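Glucose-6-phosphate isomerase (Chlamydia trachomatis D/UW-3/CX, PDB 6OTU) catalyses the reversible isomerization of glucose-6-phosphate to fructose-6-phosphate, a step of glycolysis and gluconeogenesis. Local coordinates at residues V497-G500 against K501-T505. Residues are numbered along the deposited sequence; the frame is centred on the assembly and turned at random.
Sequences VSLG and KELAT. With G6Q (glucose-6-phosphate), chain E.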
loop_
_atom_site.group_PDB
_atom_site.type_symbol
_atom_site.label_atom_id
_atom_site.label_comp_id
_atom_site.label_asym_id
_atom_site.label_seq_id
_atom_site.Cartn_x
_atom_site.Cartn_y
_atom_site.Cartn_z
ATOM N N VAL A 497 -14.531 13.343 -1.926
ATOM C CA VAL A 497 -15.248 12.089 -1.696
ATOM C C VAL A 497 -16.749 12.268 -1.918
ATOM O O VAL A 497 -17.418 11.372 -2.445
ATOM C CB VAL A 497 -14.944 11.553 -0.290
ATOM C CG1 VAL A 497 -15.790 10.302 -0.004
ATOM C CG2 VAL A 497 -13.459 11.247 -0.149
ATOM N N SER A 498 -17.312 13.415 -1.510
ATOM C CA SER A 498 -18.693 13.730 -1.883
ATOM C C SER A 498 -18.878 13.670 -3.395
ATOM O O SER A 498 -19.893 13.163 -3.884
ATOM C CB SER A 498 -19.112 15.115 -1.377
ATOM O OG SER A 498 -18.805 15.325 -0.002
ATOM N N LEU A 499 -17.906 14.192 -4.149
ATOM C CA LEU A 499 -17.981 14.147 -5.605
ATOM C C LEU A 499 -17.982 12.709 -6.113
ATOM O O LEU A 499 -18.723 12.364 -7.046
ATOM C CB LEU A 499 -16.812 14.926 -6.198
ATOM C CG LEU A 499 -16.624 14.644 -7.680
ATOM C CD1 LEU A 499 -17.762 15.288 -8.448
ATOM C CD2 LEU A 499 -15.275 15.148 -8.129
ATOM N N GLY A 500 -17.156 11.853 -5.510
ATOM C CA GLY A 500 -17.170 10.449 -5.887
ATOM C C GLY A 500 -18.538 9.819 -5.704
ATOM O O GLY A 500 -19.046 9.128 -6.594
ATOM N N LYS A 501 -19.162 10.057 -4.548
ATOM C CA LYS A 501 -20.497 9.520 -4.328
ATOM C C LYS A 501 -21.505 10.120 -5.299
ATOM O O LYS A 501 -22.426 9.423 -5.744
ATOM C CB LYS A 501 -20.932 9.754 -2.884
ATOM C CG LYS A 501 -19.960 9.184 -1.866
ATOM C CD LYS A 501 -20.589 9.161 -0.502
ATOM C CE LYS A 501 -19.651 8.542 0.475
ATOM N NZ LYS A 501 -20.335 8.252 1.759
ATOM N N GLU A 502 -21.331 11.388 -5.676
ATOM C CA GLU A 502 -22.249 11.981 -6.648
ATOM C C GLU A 502 -22.062 11.373 -8.040
ATOM O O GLU A 502 -23.044 11.103 -8.734
ATOM C CB GLU A 502 -22.074 13.494 -6.687
ATOM C CG GLU A 502 -22.826 14.136 -7.829
ATOM C CD GLU A 502 -22.441 15.583 -8.061
ATOM O OE1 GLU A 502 -21.883 16.220 -7.133
ATOM O OE2 GLU A 502 -22.716 16.082 -9.178
ATOM N N LEU A 503 -20.815 11.151 -8.464
ATOM C CA LEU A 503 -20.569 10.432 -9.717
ATOM C C LEU A 503 -21.221 9.053 -9.708
ATOM O O LEU A 503 -21.746 8.598 -10.734
ATOM C CB LEU A 503 -19.061 10.287 -9.962
ATOM C CG LEU A 503 -18.312 11.596 -10.239
ATOM C CD1 LEU A 503 -16.790 11.403 -10.202
ATOM C CD2 LEU A 503 -18.779 12.198 -11.568
ATOM N N ALA A 504 -21.175 8.363 -8.559
ATOM C CA ALA A 504 -21.780 7.038 -8.451
ATOM C C ALA A 504 -23.290 7.100 -8.644
ATOM O O ALA A 504 -23.862 6.244 -9.330
ATOM C CB ALA A 504 -21.446 6.401 -7.101
ATOM N N THR A 505 -23.949 8.094 -8.036
ATOM C CA THR A 505 -25.382 8.289 -8.255
ATOM C C THR A 505 -25.687 8.524 -9.728
ATOM O O THR A 505 -26.667 7.994 -10.257
ATOM C CB THR A 505 -25.882 9.467 -7.424
ATOM O OG1 THR A 505 -25.772 9.140 -6.038
ATOM C CG2 THR A 505 -27.334 9.805 -7.767
HETATM C C1 G6Q E . -14.502 9.388 5.827
HETATM C C2 G6Q E . -15.036 9.574 4.405
HETATM C C3 G6Q E . -15.413 8.269 3.712
HETATM C C4 G6Q E . -16.665 7.598 4.287
HETATM C C5 G6Q E . -17.192 6.509 3.351
HETATM C C6 G6Q E . -18.312 5.707 3.969
HETATM O O1 G6Q E . -14.312 10.341 6.508
HETATM O O2 G6Q E . -16.154 10.454 4.395
HETATM O O3 G6Q E . -14.318 7.353 3.777
HETATM O O4 G6Q E . -16.374 7.014 5.554
HETATM O O5 G6Q E . -17.620 7.116 2.128
HETATM O O6 G6Q E . -19.362 6.636 4.357
HETATM P P G6Q E . -20.608 6.107 5.241
HETATM O O1P G6Q E . -20.033 5.644 6.569
HETATM O O2P G6Q E . -21.507 7.330 5.385
HETATM O O3P G6Q E . -21.258 4.984 4.460
#
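Lys501 and Val497 meet one turn apart on helix 495-511 of the phosphoglucose isomerase fold, and from this turn the lysine enters the sugar-phosphate pocket. The alpha-helical assignment rests on four successive i to i+4 bonds: Lys501 N to Val497 O (N-H...O 165°), Glu502 N to Ser498 O, Leu503 N to Leu499 O, the straightest at 170°, and Ala504 N to Gly500 O.

Along Lys501, CB packs on the carbonyl of Ser498, 3.7 Å from its O. CG stands anti to the carbonyl carbon (chi1 -56°), which turns the chain back along the preceding turn and brings CG within 3.4 Å of Val497 O. The rest is extended: CE passes Val497 CG1 at 4.3 Å and comes within 3.0 Å of O5 of glucose-6-phosphate. NZ makes a weak bond to O5 (3.0 Å) and another to O6, the ester oxygen (3.2 Å), while Thr215 OG1 is its stronger partner. Thr215 OG1 also bonds to the ligand, consistent with a role in placing the lysine tip. Lys501 and His386 are both probably active-site residues; His386 of the second subunit packs against Lys501, and its O is hydrogen-bonded to the ligand, so the pocket is built from both subunits.

Leu499 and Leu503 lie on a different side of the helix and cross at an angle, with Leu499 facing Phe450 and Leu503 facing Ala436 of the second subunit. Their apolar contact runs from Leu499 CG to Leu503 CD1 at 4.1 Å, while Leu503 CG sits 3.3 Å from Leu499 O.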